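Side-chain contacts in RagB/SusD family nutrient uptake outer membrane protein (Bacteroides thetaiotaomicron, PDB 7KV2), which probably binds beta-glucans at the outer surface of this gut bacterium, as a SusD-family glycan-binding protein of the outer membrane: residues E246-P251 against S406-N411; E414-T417 against G421-D424; N430-R435 against H454-G459. All coordinates share one frame; numbering follows the deposited sequence.

In the fold
Contacts 1, 2 and 3 follow one another along the chain and lie on the same side of the chain's centre, in the helical, TPR-like scaffold of the SusD family. Contacts 1 and 2 share helix 405-417, with centres about 12 Å apart. Contact 1 packs that helix on the end of helix 237-249 beside a sodium ion, and contact 2 follows its exit into the next loop. That loop leads to helix 425-435, which meets the end of helix 446-456 in contact 3. Contacts 1 and 3 have centres about 14 Å apart and touch where Ser406 OG meets Glu456 OE2, so the sodium site and the Glu456 charge network belong to one packed helical unit.

Contact 1: E246-P251 against S406-N411; sequences EIISSP and SETLLN. With NA (sodium ion), chain G.
Ile248 faces two ways: its backbone O binds a sodium ion at 2.5 Å, while its side chain packs on Thr408 and Leu409. The ion is also held by Ser250 O at 2.5 Å and by a water. Tyr253 O and Tyr405 OH complete its shell, and since Tyr405 is the first residue of helix 405-417 the ion also links the two helices. The helix ends at Ser249, and Ser250, the first residue to leave helical geometry, turns its own carbonyl back to the same ion. The negative end of the helix dipole would probably favour a cation here.

The cross-helix contact itself is apolar. Thr408 has its methyl CG2 opposite the backbone N (chi1 of -52° places OG1 beside that N), and this methyl touches both isoleucines. It lies 3.7 Å from Ile247 CG2 and 4.0 Å from Ile248 CG1. Against Ile248 the threonine side chain runs past in the opposite direction. Ile248 keeps CG1 beside its backbone N and extends to CD1 (chi2 163°), which lays this arm across one branch of Leu409: CD2 is 4.0 Å from CG1.

Strand 273-277 contributes Ile274 to both Ile247 and Thr408, helix 217-231 brings Met222 against Thr408, and Tyr428 of helix 425-435 packs on Ile248, placing the contact among three further elements of the fold.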
ATOM      1  N   GLU A 246     -16.341  12.405   9.782  1.00 27.03           N
ATOM      2  CA  GLU A 246     -16.133  12.026  11.207  1.00 25.74           C
ATOM      3  C   GLU A 246     -14.638  12.055  11.542  1.00 27.61           C
ATOM      4  O   GLU A 246     -14.279  12.569  12.595  1.00 23.88           O
ATOM      5  CB  GLU A 246     -16.712  10.640  11.470  1.00 28.63           C
ATOM      6  CG  GLU A 246     -18.217  10.664  11.609  1.00 31.76           C
ATOM      7  CD  GLU A 246     -18.820   9.331  11.988  1.00 34.07           C
ATOM      8  OE1 GLU A 246     -18.112   8.535  12.611  1.00 31.75           O
ATOM      9  OE2 GLU A 246     -19.998   9.089  11.628  1.00 40.17           O
ATOM     10  N   ILE A 247     -13.795  11.536  10.645  1.00 24.98           N
ATOM     11  CA  ILE A 247     -12.309  11.583  10.810  1.00 23.35           C
ATOM     12  C   ILE A 247     -11.870  13.042  10.794  1.00 21.32           C
ATOM     13  O   ILE A 247     -11.033  13.440  11.629  1.00 24.28           O
ATOM     14  CB  ILE A 247     -11.599  10.756   9.713  1.00 22.37           C
ATOM     15  CG1 ILE A 247     -11.967   9.279   9.782  1.00 23.71           C
ATOM     16  CG2 ILE A 247     -10.083  10.957   9.823  1.00 23.57           C
ATOM     17  CD1 ILE A 247     -11.477   8.447   8.632  1.00 23.48           C
ATOM     18  N   ILE A 248     -12.390  13.837   9.855  1.00 21.18           N
ATOM     19  CA  ILE A 248     -12.014  15.265   9.734  1.00 21.86           C
ATOM     20  C   ILE A 248     -12.424  15.984  11.027  1.00 22.79           C
ATOM     21  O   ILE A 248     -11.641  16.827  11.496  1.00 21.81           O
ATOM     22  CB  ILE A 248     -12.616  15.897   8.459  1.00 23.39           C
ATOM     23  CG1 ILE A 248     -11.895  15.401   7.196  1.00 23.11           C
ATOM     24  CG2 ILE A 248     -12.604  17.403   8.529  1.00 24.21           C
ATOM     25  CD1 ILE A 248     -12.672  15.647   5.916  1.00 24.97           C
ATOM     26  N   SER A 249     -13.577  15.667  11.611  1.00 26.05           N
ATOM     27  CA  SER A 249     -14.028  16.324  12.864  1.00 30.25           C
ATOM     28  C   SER A 249     -13.131  15.923  14.043  1.00 31.56           C
ATOM     29  O   SER A 249     -13.017  16.711  14.973  1.00 31.36           O
ATOM     30  CB  SER A 249     -15.478  16.007  13.182  1.00 31.30           C
ATOM     31  OG  SER A 249     -16.324  16.513  12.166  1.00 39.46           O
ATOM     32  N   SER A 250     -12.518  14.737  14.042  1.00 28.53           N
ATOM     33  CA  SER A 250     -11.626  14.321  15.144  1.00 27.78           C
ATOM     34  C   SER A 250     -10.463  15.292  15.270  1.00 27.75           C
ATOM     35  O   SER A 250      -9.712  15.532  14.305  1.00 28.84           O
ATOM     36  CB  SER A 250     -11.098  12.913  14.970  1.00 30.22           C
ATOM     37  OG  SER A 250     -10.136  12.662  16.001  1.00 29.98           O
ATOM     38  N   PRO A 251     -10.178  15.774  16.498  1.00 28.46           N
ATOM     39  CA  PRO A 251      -8.965  16.541  16.732  1.00 29.04           C
ATOM     40  C   PRO A 251      -7.744  15.609  16.732  1.00 28.06           C
ATOM     41  O   PRO A 251      -6.665  16.117  16.815  1.00 29.72           O
ATOM     42  CB  PRO A 251      -9.182  17.155  18.128  1.00 31.37           C
ATOM     43  CG  PRO A 251     -10.078  16.159  18.822  1.00 30.72           C
ATOM     44  CD  PRO A 251     -10.957  15.565  17.737  1.00 31.21           C
ATOM     45  N   SER A 406      -4.277  13.020   4.575  1.00 18.07           N
ATOM     46  CA  SER A 406      -4.437  13.717   3.271  1.00 17.87           C
ATOM     47  C   SER A 406      -5.379  12.905   2.354  1.00 18.39           C
ATOM     48  O   SER A 406      -6.112  13.503   1.547  1.00 16.72           O
ATOM     49  CB  SER A 406      -3.107  13.987   2.651  1.00 18.60           C
ATOM     50  OG  SER A 406      -2.445  12.779   2.368  1.00 16.71           O
ATOM     51  N   GLU A 407      -5.416  11.579   2.501  1.00 16.08           N
ATOM     52  CA  GLU A 407      -6.339  10.740   1.735  1.00 17.23           C
ATOM     53  C   GLU A 407      -7.769  10.944   2.223  1.00 17.58           C
ATOM     54  O   GLU A 407      -8.698  10.950   1.361  1.00 16.13           O
ATOM     55  CB  GLU A 407      -5.961   9.270   1.807  1.00 17.67           C
ATOM     56  CG  GLU A 407      -6.695   8.495   0.745  1.00 20.09           C
ATOM     57  CD  GLU A 407      -6.297   7.061   0.491  1.00 22.98           C
ATOM     58  OE1 GLU A 407      -5.435   6.516   1.227  1.00 20.22           O
ATOM     59  OE2 GLU A 407      -6.919   6.472  -0.469  1.00 25.49           O
ATOM     60  N   THR A 408      -7.954  11.087   3.536  1.00 16.97           N
ATOM     61  CA  THR A 408      -9.274  11.433   4.094  1.00 18.52           C
ATOM     62  C   THR A 408      -9.782  12.729   3.433  1.00 18.07           C
ATOM     63  O   THR A 408     -10.924  12.770   3.003  1.00 20.71           O
ATOM     64  CB  THR A 408      -9.183  11.615   5.612  1.00 19.57           C
ATOM     65  OG1 THR A 408      -8.555  10.491   6.215  1.00 18.17           O
ATOM     66  CG2 THR A 408     -10.554  11.794   6.218  1.00 19.71           C
ATOM     67  N   LEU A 409      -8.969  13.781   3.434  1.00 19.18           N
ATOM     68  CA  LEU A 409      -9.349  15.114   2.903  1.00 19.40           C
ATOM     69  C   LEU A 409      -9.660  15.020   1.400  1.00 20.90           C
ATOM     70  O   LEU A 409     -10.694  15.589   0.953  1.00 23.46           O
ATOM     71  CB  LEU A 409      -8.227  16.118   3.181  1.00 19.85           C
ATOM     72  CG  LEU A 409      -8.007  16.564   4.634  1.00 20.84           C
ATOM     73  CD1 LEU A 409      -6.706  17.329   4.753  1.00 22.23           C
ATOM     74  CD2 LEU A 409      -9.144  17.420   5.167  1.00 21.33           C
ATOM     75  N   LEU A 410      -8.821  14.339   0.625  1.00 19.41           N
ATOM     76  CA  LEU A 410      -9.029  14.220  -0.833  1.00 20.10           C
ATOM     77  C   LEU A 410     -10.258  13.347  -1.103  1.00 20.95           C
ATOM     78  O   LEU A 410     -11.010  13.670  -2.058  1.00 21.05           O
ATOM     79  CB  LEU A 410      -7.742  13.703  -1.466  1.00 19.20           C
ATOM     80  CG  LEU A 410      -6.594  14.712  -1.404  1.00 18.71           C
ATOM     81  CD1 LEU A 410      -5.288  14.162  -1.981  1.00 20.18           C
ATOM     82  CD2 LEU A 410      -6.941  15.999  -2.125  1.00 21.28           C
ATOM     83  N   ASN A 411     -10.448  12.262  -0.353  1.00 19.07           N
ATOM     84  CA  ASN A 411     -11.661  11.394  -0.476  1.00 20.46           C
ATOM     85  C   ASN A 411     -12.929  12.259  -0.276  1.00 24.50           C
ATOM     86  O   ASN A 411     -13.857  12.180  -1.118  1.00 23.84           O
ATOM     87  CB  ASN A 411     -11.682  10.272   0.564  1.00 20.35           C
ATOM     88  CG  ASN A 411     -10.796   9.075   0.277  1.00 21.41           C
ATOM     89  OD1 ASN A 411     -10.177   8.973  -0.779  1.00 22.26           O
ATOM     90  ND2 ASN A 411     -10.757   8.145   1.218  1.00 19.86           N
TER
HETATM   91 NA    NA G 606      -9.211  16.245  12.013  1.00 31.31          NA
HETATM   92  O   HOH W   1      -8.704  18.334  12.664  1.00 34.50           O

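Contact 2: E414-T417 against G421-D424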
ATOM      1  N   GLU A 414     -13.484  14.760  -3.184  1.00 23.51           N
ATOM      2  CA  GLU A 414     -13.971  14.064  -4.401  1.00 24.68           C
ATOM      3  C   GLU A 414     -15.446  13.690  -4.215  1.00 28.75           C
ATOM      4  O   GLU A 414     -16.220  13.886  -5.157  1.00 29.72           O
ATOM      5  CB  GLU A 414     -13.169  12.798  -4.686  1.00 23.10           C
ATOM      6  CG  GLU A 414     -13.594  12.115  -5.944  1.00 24.89           C
ATOM      7  CD  GLU A 414     -12.762  10.928  -6.363  1.00 28.70           C
ATOM      8  OE1 GLU A 414     -11.601  10.811  -5.869  1.00 24.84           O
ATOM      9  OE2 GLU A 414     -13.256  10.147  -7.228  1.00 25.19           O
ATOM     10  N   LEU A 415     -15.800  13.123  -3.064  1.00 25.88           N
ATOM     11  CA  LEU A 415     -17.188  12.655  -2.789  1.00 28.44           C
ATOM     12  C   LEU A 415     -18.144  13.864  -2.821  1.00 26.54           C
ATOM     13  O   LEU A 415     -19.229  13.736  -3.438  1.00 31.85           O
ATOM     14  CB  LEU A 415     -17.237  11.896  -1.458  1.00 26.76           C
ATOM     15  CG  LEU A 415     -16.553  10.534  -1.486  1.00 27.25           C
ATOM     16  CD1 LEU A 415     -16.439   9.919  -0.099  1.00 27.31           C
ATOM     17  CD2 LEU A 415     -17.268   9.603  -2.430  1.00 25.52           C
ATOM     18  N   ILE A 416     -17.753  14.986  -2.233  1.00 29.95           N
ATOM     19  CA  ILE A 416     -18.558  16.246  -2.271  1.00 32.19           C
ATOM     20  C   ILE A 416     -18.726  16.642  -3.743  1.00 37.55           C
ATOM     21  O   ILE A 416     -19.884  16.856  -4.196  1.00 34.52           O
ATOM     22  CB  ILE A 416     -17.954  17.378  -1.415  1.00 32.24           C
ATOM     23  CG1 ILE A 416     -17.926  17.015   0.074  1.00 30.81           C
ATOM     24  CG2 ILE A 416     -18.678  18.707  -1.658  1.00 32.31           C
ATOM     25  CD1 ILE A 416     -16.961  17.840   0.877  1.00 28.78           C
ATOM     26  N   THR A 417     -17.629  16.672  -4.499  1.00 32.05           N
ATOM     27  CA  THR A 417     -17.672  17.109  -5.905  1.00 33.15           C
ATOM     28  C   THR A 417     -18.547  16.160  -6.718  1.00 30.76           C
ATOM     29  O   THR A 417     -19.119  16.636  -7.712  1.00 33.91           O
ATOM     30  CB  THR A 417     -16.271  17.268  -6.481  1.00 30.67           C
ATOM     31  OG1 THR A 417     -15.746  18.394  -5.781  1.00 31.22           O
ATOM     32  CG2 THR A 417     -16.282  17.498  -7.976  1.00 29.54           C
ATOM     33  N   GLY A 421     -22.918  14.978  -1.123  1.00 32.64           N
ATOM     34  CA  GLY A 421     -23.202  15.808   0.051  1.00 35.96           C
ATOM     35  C   GLY A 421     -22.625  17.190  -0.098  1.00 39.85           C
ATOM     36  O   GLY A 421     -21.802  17.423  -0.999  1.00 42.19           O
ATOM     37  N   GLN A 422     -23.075  18.116   0.730  1.00 40.45           N
ATOM     38  CA  GLN A 422     -22.462  19.455   0.748  1.00 46.16           C
ATOM     39  C   GLN A 422     -21.300  19.428   1.745  1.00 40.00           C
ATOM     40  O   GLN A 422     -21.348  18.636   2.683  1.00 36.90           O
ATOM     41  CB  GLN A 422     -23.485  20.544   1.065  1.00 50.88           C
ATOM     42  CG  GLN A 422     -23.007  21.920   0.606  1.00 58.65           C
ATOM     43  CD  GLN A 422     -22.557  21.941  -0.839  1.00 65.83           C
ATOM     44  OE1 GLN A 422     -21.368  21.775  -1.166  1.00 62.44           O
ATOM     45  NE2 GLN A 422     -23.523  22.132  -1.728  1.00 71.33           N
ATOM     46  N   GLY A 423     -20.313  20.292   1.549  1.00 40.17           N
ATOM     47  CA  GLY A 423     -19.111  20.353   2.397  1.00 38.87           C
ATOM     48  C   GLY A 423     -18.069  21.175   1.691  1.00 39.75           C
ATOM     49  O   GLY A 423     -18.308  21.467   0.506  1.00 35.70           O
ATOM     50  N   ASP A 424     -17.005  21.595   2.382  1.00 35.01           N
ATOM     51  CA  ASP A 424     -16.028  22.501   1.752  1.00 38.02           C
ATOM     52  C   ASP A 424     -14.963  21.662   1.027  1.00 35.56           C
ATOM     53  O   ASP A 424     -13.815  21.543   1.547  1.00 31.32           O
ATOM     54  CB  ASP A 424     -15.477  23.514   2.753  1.00 43.30           C
ATOM     55  CG  ASP A 424     -14.937  24.767   2.066  1.00 45.30           C
ATOM     56  OD1 ASP A 424     -14.652  24.726   0.842  1.00 35.77           O
ATOM     57  OD2 ASP A 424     -14.802  25.792   2.765  1.00 60.50           O
TER
HETATM   58  O   HOH W   2     -22.179  18.216  -3.566  1.00 51.55           O
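Two torsions aim Ile416 at the loop of Gly421-Asp424: chi1 of -63° sets CG1 beside the backbone N and CG2 opposite it, and chi2 of 161° stretches the longer arm out to CD1. The branches consequently meet different parts of the loop. The short one, CG2, touches two carbonyls, with Gly421 O at 3.4 Å and Gly423 O at 3.5 Å. The long one ends on the backbone of Gly423, where CD1 lies 3.6 Å from CA. A CB built on Gly423 would fall only 2.7 Å from that same CD1, which is evidence that glycine lets the loop come this near.

Gln422 sends its CB away from the helix, but its chain bends at chi2 and the amide curls back. OE1 accepts a bond from Gly423 N at 3.3 Å; the N-H points fairly straight at the oxygen (154°), yet arrives from the side of the carbonyl rather than head-on. Polar linkage between the segments passes through one water, which donates to Ile416 O at 2.7 Å and to Gly421 O at 2.7 Å.

This is the turn between two consecutive helices, 405-417 and 425-435, of the TPR-like SusD scaffold, with Ile416 filling its inner side. An alanine here would lose CG2 and the arm ending in CD1, and would probably leave a gap under the carbonyls of Gly421 and Gly423, so that the loop is less firmly supported there. Leu241 of helix 237-249 and Tyr428 of helix 425-435 also pack on Ile416. At the far end of the loop Asp424 occupies the N-cap of helix 425-435, its OD1 accepting from Lys427 N.

Contact 3: N430-R435 against H454-G459; sequences NLVHKR and HLEFVG
Glu456 and Arg435 form the tight, polar part of this contact. Their carboxylate and guanidinium planes are only 3° apart, and OE2 of Glu456 lies at the guanidinium edge, 3.0 Å from Arg435 NH2. This is a salt bridge, although as a hydrogen bond it is weak, with an N-H...O angle of 133°. A water lying in the guanidinium plane makes a second, indirect link: it accepts from Arg435 NE at 2.8 Å, and donates to Glu456 OE1 at 2.7 Å and to Val432 O at 2.8 Å. With CG anti to its backbone N (chi1 -175°), Glu456 lays CG over the centre of one face of the Phe457 ring, 3.5 Å above the plane; the bend at chi2 then swings the carboxylate toward Arg435.

Beyond the polar groups the direct packing is sparse: Val432 CG1 rests against the carboxylate, 3.5 Å from Glu456 OE1. Arg435 is partly exposed, whereas Glu456 and Val432 are buried.

Each carboxylate oxygen has further partners, Ser406 OG and Arg404 at OE2 and Arg338 at OE1, while Arg435 NH1 pairs with Glu272. Three arginines around it would probably keep Glu456 ionised. The result is a largely buried charge network, centred on Glu456, that joins the C-terminal ends of helices 425-435 and 446-456 to strand 400-404 and helix 337-342 within the SusD-family helical domain.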
ATOM      1  N   ASN A 430      -7.372  22.184  -0.744  1.00 21.18           N
ATOM      2  CA  ASN A 430      -6.290  23.175  -0.616  1.00 21.60           C
ATOM      3  C   ASN A 430      -5.554  22.966   0.694  1.00 19.54           C
ATOM      4  O   ASN A 430      -4.412  23.417   0.756  1.00 20.95           O
ATOM      5  CB  ASN A 430      -6.788  24.592  -0.906  1.00 23.90           C
ATOM      6  CG  ASN A 430      -7.001  24.747  -2.396  1.00 24.59           C
ATOM      7  OD1 ASN A 430      -6.035  24.875  -3.158  1.00 24.60           O
ATOM      8  ND2 ASN A 430      -8.242  24.650  -2.818  1.00 24.03           N
ATOM      9  N   LEU A 431      -6.122  22.274   1.691  1.00 21.50           N
ATOM     10  CA  LEU A 431      -5.335  21.977   2.931  1.00 19.85           C
ATOM     11  C   LEU A 431      -4.140  21.093   2.533  1.00 17.73           C
ATOM     12  O   LEU A 431      -2.995  21.378   2.940  1.00 18.65           O
ATOM     13  CB  LEU A 431      -6.217  21.284   3.960  1.00 21.68           C
ATOM     14  CG  LEU A 431      -7.139  22.194   4.777  1.00 22.71           C
ATOM     15  CD1 LEU A 431      -8.032  21.349   5.656  1.00 23.20           C
ATOM     16  CD2 LEU A 431      -6.335  23.166   5.609  1.00 24.31           C
ATOM     17  N   VAL A 432      -4.403  20.136   1.669  1.00 18.22           N
ATOM     18  CA  VAL A 432      -3.371  19.228   1.106  1.00 18.00           C
ATOM     19  C   VAL A 432      -2.422  19.988   0.164  1.00 19.57           C
ATOM     20  O   VAL A 432      -1.160  19.845   0.297  1.00 17.97           O
ATOM     21  CB  VAL A 432      -4.002  18.006   0.412  1.00 18.88           C
ATOM     22  CG1 VAL A 432      -2.932  17.152  -0.241  1.00 21.80           C
ATOM     23  CG2 VAL A 432      -4.818  17.187   1.395  1.00 18.54           C
ATOM     24  N   HIS A 433      -2.958  20.739  -0.806  1.00 20.87           N
ATOM     25  CA  HIS A 433      -2.173  21.503  -1.807  1.00 20.68           C
ATOM     26  C   HIS A 433      -1.217  22.458  -1.086  1.00 21.54           C
ATOM     27  O   HIS A 433       0.004  22.530  -1.429  1.00 19.32           O
ATOM     28  CB  HIS A 433      -3.190  22.209  -2.744  1.00 21.99           C
ATOM     29  CG  HIS A 433      -2.630  22.757  -4.006  1.00 22.99           C
ATOM     30  ND1 HIS A 433      -2.437  21.969  -5.119  1.00 21.65           N
ATOM     31  CD2 HIS A 433      -2.287  24.027  -4.353  1.00 24.12           C
ATOM     32  CE1 HIS A 433      -1.980  22.717  -6.109  1.00 26.84           C
ATOM     33  NE2 HIS A 433      -1.854  23.995  -5.663  1.00 24.22           N
ATOM     34  N   LYS A 434      -1.736  23.160  -0.085  1.00 20.20           N
ATOM     35  CA  LYS A 434      -0.954  24.223   0.600  1.00 22.85           C
ATOM     36  C   LYS A 434      -0.004  23.608   1.621  1.00 20.27           C
ATOM     37  O   LYS A 434       1.036  24.203   1.840  1.00 18.75           O
ATOM     38  CB  LYS A 434      -1.871  25.291   1.200  1.00 26.40           C
ATOM     39  CG  LYS A 434      -2.521  26.152   0.127  1.00 33.95           C
ATOM     40  CD  LYS A 434      -2.906  27.525   0.616  1.00 40.21           C
ATOM     41  CE  LYS A 434      -3.882  27.429   1.760  1.00 46.67           C
ATOM     42  NZ  LYS A 434      -4.683  28.671   1.885  1.00 57.35           N
ATOM     43  N   ARG A 435      -0.302  22.426   2.162  1.00 18.80           N
ATOM     44  CA  ARG A 435       0.638  21.770   3.098  1.00 18.72           C
ATOM     45  C   ARG A 435       1.947  21.519   2.336  1.00 18.21           C
ATOM     46  O   ARG A 435       2.992  21.688   2.939  1.00 17.77           O
ATOM     47  CB  ARG A 435       0.065  20.479   3.683  1.00 18.20           C
ATOM     48  CG  ARG A 435       0.988  19.822   4.700  1.00 17.34           C
ATOM     49  CD  ARG A 435       1.916  18.812   4.027  1.00 15.42           C
ATOM     50  NE  ARG A 435       1.214  17.615   3.569  1.00 16.70           N
ATOM     51  CZ  ARG A 435       0.849  16.555   4.302  1.00 16.12           C
ATOM     52  NH1 ARG A 435       1.049  16.521   5.601  1.00 15.90           N
ATOM     53  NH2 ARG A 435       0.220  15.535   3.728  1.00 16.61           N
ATOM     54  N   HIS A 454      -2.349  12.174  -7.256  1.00 18.30           N
ATOM     55  CA  HIS A 454      -1.198  11.762  -8.075  1.00 17.66           C
ATOM     56  C   HIS A 454       0.083  12.367  -7.463  1.00 16.75           C
ATOM     57  O   HIS A 454       1.076  11.658  -7.343  1.00 16.21           O
ATOM     58  CB  HIS A 454      -1.436  12.214  -9.529  1.00 18.12           C
ATOM     59  CG  HIS A 454      -0.423  11.689 -10.478  1.00 18.41           C
ATOM     60  ND1 HIS A 454      -0.259  12.217 -11.740  1.00 19.35           N
ATOM     61  CD2 HIS A 454       0.456  10.673 -10.359  1.00 19.55           C
ATOM     62  CE1 HIS A 454       0.673  11.539 -12.374  1.00 20.80           C
ATOM     63  NE2 HIS A 454       1.158  10.591 -11.536  1.00 19.75           N
ATOM     64  N   LEU A 455       0.032  13.651  -7.129  1.00 15.98           N
ATOM     65  CA  LEU A 455       1.176  14.398  -6.542  1.00 17.70           C
ATOM     66  C   LEU A 455       1.460  13.870  -5.120  1.00 15.83           C
ATOM     67  O   LEU A 455       2.637  13.816  -4.746  1.00 15.98           O
ATOM     68  CB  LEU A 455       0.795  15.886  -6.499  1.00 17.83           C
ATOM     69  CG  LEU A 455       0.669  16.606  -7.850  1.00 19.07           C
ATOM     70  CD1 LEU A 455       0.179  18.035  -7.653  1.00 19.95           C
ATOM     71  CD2 LEU A 455       2.000  16.657  -8.580  1.00 19.31           C
ATOM     72  N   GLU A 456       0.411  13.485  -4.390  1.00 15.56           N
ATOM     73  CA  GLU A 456       0.434  13.196  -2.933  1.00 14.87           C
ATOM     74  C   GLU A 456       0.963  11.781  -2.613  1.00 15.59           C
ATOM     75  O   GLU A 456       1.616  11.607  -1.564  1.00 15.78           O
ATOM     76  CB  GLU A 456      -0.983  13.390  -2.384  1.00 14.99           C
ATOM     77  CG  GLU A 456      -1.090  13.247  -0.892  1.00 15.06           C
ATOM     78  CD  GLU A 456      -0.376  14.258  -0.015  1.00 14.81           C
ATOM     79  OE1 GLU A 456       0.051  15.321  -0.530  1.00 17.01           O
ATOM     80  OE2 GLU A 456      -0.228  13.951   1.207  1.00 15.52           O
ATOM     81  N   PHE A 457       0.681  10.791  -3.446  1.00 14.58           N
ATOM     82  CA  PHE A 457       0.810   9.360  -3.081  1.00 15.44           C
ATOM     83  C   PHE A 457       1.722   8.566  -4.019  1.00 14.70           C
ATOM     84  O   PHE A 457       1.559   7.372  -4.096  1.00 15.12           O
ATOM     85  CB  PHE A 457      -0.584   8.709  -3.062  1.00 16.83           C
ATOM     86  CG  PHE A 457      -1.572   9.334  -2.109  1.00 17.14           C
ATOM     87  CD1 PHE A 457      -1.302   9.365  -0.752  1.00 16.85           C
ATOM     88  CD2 PHE A 457      -2.737   9.936  -2.577  1.00 18.90           C
ATOM     89  CE1 PHE A 457      -2.190   9.952   0.130  1.00 17.37           C
ATOM     90  CE2 PHE A 457      -3.633  10.522  -1.690  1.00 19.01           C
ATOM     91  CZ  PHE A 457      -3.351  10.528  -0.341  1.00 18.14           C
ATOM     92  N   VAL A 458       2.716   9.156  -4.630  1.00 14.67           N
ATOM     93  CA  VAL A 458       3.654   8.374  -5.476  1.00 14.13           C
ATOM     94  C   VAL A 458       4.225   7.248  -4.614  1.00 14.31           C
ATOM     95  O   VAL A 458       4.732   7.510  -3.523  1.00 15.36           O
ATOM     96  CB  VAL A 458       4.779   9.221  -6.069  1.00 13.84           C
ATOM     97  CG1 VAL A 458       5.861   8.346  -6.699  1.00 13.49           C
ATOM     98  CG2 VAL A 458       4.258  10.288  -7.051  1.00 14.80           C
ATOM     99  N   GLY A 459       4.179   6.008  -5.103  1.00 14.36           N
ATOM    100  CA  GLY A 459       4.867   4.891  -4.441  1.00 14.75           C
ATOM    101  C   GLY A 459       4.103   4.342  -3.256  1.00 14.39           C
ATOM    102  O   GLY A 459       4.649   3.499  -2.559  1.00 16.17           O
TER
HETATM  103  O   HOH W   3       0.541  17.650   0.809  1.00 14.84           O